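Local coordinates for protein glucose-6-phosphate isomerase (Chlamydia trachomatis D/UW-3/CX, PDB 6OTU) that catalyses the reversible isomerization of glucose-6-phosphate to fructose-6-phosphate, at residues R129-E134 with H261-I266. Numbering follows the deposited sequence.
Sequences RHSKEE and HLWDSI
W263 and E134 reach each other through their first torsions: W263 CG lies anti to the carbonyl carbon (chi1 -56°), on a CB bond that points to the helix, and E134 CG likewise. A bend at chi2 (-58°) then turns the glutamate chain, whose carboxylate approaches H261. The far rim of the indole's six-membered ring meets three helix side chains obliquely. H130 CB sits 3.3 Å from W263 CZ2. E134 CG lies 3.8 Å from W263 CH2. S131 OG, hydrogen-bonded to I127 O one turn back on the helix, is 3.7 Å from W263 CZ3. The H130 ring lies nearly parallel to the indole's five-membered ring but slid aside; CB makes the close contact. On one face of the indole the carbonyl O of H261 stands 3.6 Å above the plane, offset toward the rim.

The polar link is a hydrogen bond from H261 N to E134 OE1, 3.2 Å long and fairly straight (158°), which enters from above the carboxylate plane. A salt bridge from R137 grips the same oxygen and probably helps to keep the carboxylate ionised. The indole nitrogen NE1 is hydrogen-bonded to Q246 OE1, and H261 NE2 to D251 OD1. Helix 122-148 thus packs against W263, first residue of a type I turn, and the end of edge strand 258-262, in the parallel five-stranded sheet of an SIS-type alpha/beta domain.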
ATOM      1  N   ARG A 129      24.269  -7.941  25.568  1.00 39.28           N
ATOM      2  CA  ARG A 129      25.463  -7.161  25.848  1.00 45.67           C
ATOM      3  C   ARG A 129      26.143  -6.705  24.570  1.00 40.17           C
ATOM      4  O   ARG A 129      26.714  -5.611  24.543  1.00 50.72           O
ATOM      5  CB  ARG A 129      26.464  -7.912  26.727  1.00 49.16           C
ATOM      6  CG  ARG A 129      27.290  -6.871  27.473  1.00 61.84           C
ATOM      7  CD  ARG A 129      28.658  -7.287  27.957  1.00 73.52           C
ATOM      8  NE  ARG A 129      28.741  -8.696  28.286  1.00 75.74           N
ATOM      9  CZ  ARG A 129      29.390  -9.580  27.547  1.00 78.20           C
ATOM     10  NH1 ARG A 129      29.428 -10.842  27.929  1.00 84.47           N
ATOM     11  NH2 ARG A 129      30.004  -9.202  26.433  1.00 73.90           N
ATOM     12  N   HIS A 130      26.065  -7.487  23.497  1.00 42.88           N
ATOM     13  CA  HIS A 130      26.646  -7.012  22.245  1.00 42.72           C
ATOM     14  C   HIS A 130      25.865  -5.832  21.682  1.00 38.83           C
ATOM     15  O   HIS A 130      26.459  -4.898  21.129  1.00 38.59           O
ATOM     16  CB  HIS A 130      26.733  -8.154  21.248  1.00 42.46           C
ATOM     17  CG  HIS A 130      27.742  -9.183  21.632  1.00 49.28           C
ATOM     18  ND1 HIS A 130      27.526 -10.535  21.481  1.00 53.57           N
ATOM     19  CD2 HIS A 130      28.963  -9.056  22.201  1.00 52.06           C
ATOM     20  CE1 HIS A 130      28.578 -11.197  21.927  1.00 56.46           C
ATOM     21  NE2 HIS A 130      29.464 -10.321  22.367  1.00 57.22           N
ATOM     22  N   SER A 131      24.540  -5.836  21.845  1.00 38.05           N
ATOM     23  CA  SER A 131      23.747  -4.675  21.448  1.00 38.96           C
ATOM     24  C   SER A 131      24.164  -3.436  22.229  1.00 38.28           C
ATOM     25  O   SER A 131      24.284  -2.346  21.659  1.00 42.94           O
ATOM     26  CB  SER A 131      22.252  -4.954  21.646  1.00 40.71           C
ATOM     27  OG  SER A 131      21.831  -6.044  20.843  1.00 37.21           O
ATOM     28  N   LYS A 132      24.397  -3.583  23.533  1.00 35.31           N
ATOM     29  CA  LYS A 132      24.860  -2.446  24.321  1.00 36.79           C
ATOM     30  C   LYS A 132      26.233  -1.979  23.855  1.00 37.98           C
ATOM     31  O   LYS A 132      26.478  -0.774  23.722  1.00 40.77           O
ATOM     32  CB  LYS A 132      24.880  -2.803  25.805  1.00 39.12           C
ATOM     33  CG  LYS A 132      25.309  -1.647  26.667  1.00 45.57           C
ATOM     34  CD  LYS A 132      25.021  -1.880  28.134  1.00 53.61           C
ATOM     35  CE  LYS A 132      25.178  -0.580  28.917  1.00 60.55           C
ATOM     36  NZ  LYS A 132      25.031  -0.742  30.407  1.00 61.36           N
ATOM     37  N   GLU A 133      27.136  -2.921  23.575  1.00 40.35           N
ATOM     38  CA  GLU A 133      28.440  -2.548  23.043  1.00 44.23           C
ATOM     39  C   GLU A 133      28.319  -1.861  21.687  1.00 43.58           C
ATOM     40  O   GLU A 133      29.086  -0.938  21.391  1.00 47.16           O
ATOM     41  CB  GLU A 133      29.344  -3.773  22.936  1.00 48.16           C
ATOM     42  CG  GLU A 133      29.645  -4.453  24.255  1.00 60.64           C
ATOM     43  CD  GLU A 133      30.281  -5.817  24.060  1.00 71.77           C
ATOM     44  OE1 GLU A 133      30.242  -6.635  25.003  1.00 77.25           O
ATOM     45  OE2 GLU A 133      30.820  -6.066  22.960  1.00 75.29           O
ATOM     46  N   GLU A 134      27.381  -2.309  20.841  1.00 36.42           N
ATOM     47  CA  GLU A 134      27.188  -1.660  19.542  1.00 38.33           C
ATOM     48  C   GLU A 134      26.666  -0.240  19.707  1.00 43.21           C
ATOM     49  O   GLU A 134      27.138   0.683  19.034  1.00 43.14           O
ATOM     50  CB  GLU A 134      26.223  -2.472  18.668  1.00 33.28           C
ATOM     51  CG  GLU A 134      26.804  -3.784  18.145  1.00 43.99           C
ATOM     52  CD  GLU A 134      28.077  -3.592  17.325  1.00 50.30           C
ATOM     53  OE1 GLU A 134      28.041  -2.841  16.331  1.00 52.58           O
ATOM     54  OE2 GLU A 134      29.117  -4.200  17.672  1.00 62.32           O
ATOM     55  N   HIS A 261      27.222  -4.319  13.655  1.00 33.75           N
ATOM     56  CA  HIS A 261      26.797  -5.710  13.598  1.00 35.25           C
ATOM     57  C   HIS A 261      25.377  -5.893  14.116  1.00 35.35           C
ATOM     58  O   HIS A 261      24.957  -5.238  15.078  1.00 33.09           O
ATOM     59  CB  HIS A 261      27.724  -6.610  14.428  1.00 37.66           C
ATOM     60  CG  HIS A 261      29.166  -6.496  14.066  1.00 43.55           C
ATOM     61  ND1 HIS A 261      30.142  -6.216  14.996  1.00 51.19           N
ATOM     62  CD2 HIS A 261      29.803  -6.628  12.879  1.00 48.75           C
ATOM     63  CE1 HIS A 261      31.320  -6.180  14.399  1.00 50.19           C
ATOM     64  NE2 HIS A 261      31.141  -6.424  13.113  1.00 48.57           N
ATOM     65  N   LEU A 262      24.656  -6.796  13.467  1.00 33.51           N
ATOM     66  CA  LEU A 262      23.589  -7.580  14.061  1.00 36.59           C
ATOM     67  C   LEU A 262      24.082  -9.031  14.090  1.00 32.83           C
ATOM     68  O   LEU A 262      25.263  -9.297  13.881  1.00 39.16           O
ATOM     69  CB  LEU A 262      22.279  -7.387  13.289  1.00 31.98           C
ATOM     70  CG  LEU A 262      22.190  -7.886  11.843  1.00 39.40           C
ATOM     71  CD1 LEU A 262      20.730  -8.184  11.499  1.00 34.50           C
ATOM     72  CD2 LEU A 262      22.792  -6.883  10.833  1.00 31.81           C
ATOM     73  N   TRP A 263      23.185  -9.977  14.356  1.00 39.83           N
ATOM     74  CA  TRP A 263      23.567 -11.383  14.487  1.00 42.78           C
ATOM     75  C   TRP A 263      22.511 -12.258  13.819  1.00 32.72           C
ATOM     76  O   TRP A 263      21.462 -11.775  13.381  1.00 33.56           O
ATOM     77  CB  TRP A 263      23.790 -11.746  15.970  1.00 40.36           C
ATOM     78  CG  TRP A 263      24.820 -10.823  16.553  1.00 39.79           C
ATOM     79  CD1 TRP A 263      26.172 -11.016  16.578  1.00 37.36           C
ATOM     80  CD2 TRP A 263      24.592  -9.516  17.095  1.00 33.68           C
ATOM     81  NE1 TRP A 263      26.794  -9.920  17.125  1.00 34.58           N
ATOM     82  CE2 TRP A 263      25.846  -8.988  17.451  1.00 34.18           C
ATOM     83  CE3 TRP A 263      23.448  -8.743  17.316  1.00 33.27           C
ATOM     84  CZ2 TRP A 263      25.986  -7.728  18.024  1.00 35.08           C
ATOM     85  CZ3 TRP A 263      23.592  -7.487  17.880  1.00 35.45           C
ATOM     86  CH2 TRP A 263      24.848  -6.994  18.229  1.00 36.27           C
ATOM     87  N   ASP A 264      22.800 -13.562  13.745  1.00 33.04           N
ATOM     88  CA  ASP A 264      21.971 -14.485  12.966  1.00 38.95           C
ATOM     89  C   ASP A 264      20.566 -14.644  13.538  1.00 39.75           C
ATOM     90  O   ASP A 264      19.612 -14.862  12.780  1.00 38.77           O
ATOM     91  CB  ASP A 264      22.650 -15.848  12.868  1.00 41.97           C
ATOM     92  CG  ASP A 264      23.595 -15.927  11.690  1.00 52.36           C
ATOM     93  OD1 ASP A 264      23.660 -14.934  10.934  1.00 55.17           O
ATOM     94  OD2 ASP A 264      24.279 -16.959  11.522  1.00 57.67           O
ATOM     95  N   SER A 265      20.418 -14.529  14.854  1.00 35.93           N
ATOM     96  CA  SER A 265      19.138 -14.653  15.530  1.00 33.94           C
ATOM     97  C   SER A 265      18.305 -13.372  15.492  1.00 39.16           C
ATOM     98  O   SER A 265      17.287 -13.300  16.195  1.00 36.78           O
ATOM     99  CB  SER A 265      19.378 -15.037  16.975  1.00 33.13           C
ATOM    100  OG  SER A 265      20.184 -14.044  17.558  1.00 33.24           O
ATOM    101  N   ILE A 266      18.740 -12.361  14.743  1.00 31.99           N
ATOM    102  CA  ILE A 266      18.015 -11.108  14.574  1.00 31.64           C
ATOM    103  C   ILE A 266      17.377 -11.164  13.191  1.00 39.29           C
ATOM    104  O   ILE A 266      18.052 -10.937  12.181  1.00 31.23           O
ATOM    105  CB  ILE A 266      18.928  -9.883  14.714  1.00 33.97           C
ATOM    106  CG1 ILE A 266      19.728  -9.899  16.023  1.00 36.99           C
ATOM    107  CG2 ILE A 266      18.112  -8.582  14.571  1.00 31.37           C
ATOM    108  CD1 ILE A 266      18.886 -10.134  17.296  1.00 32.29           C
TER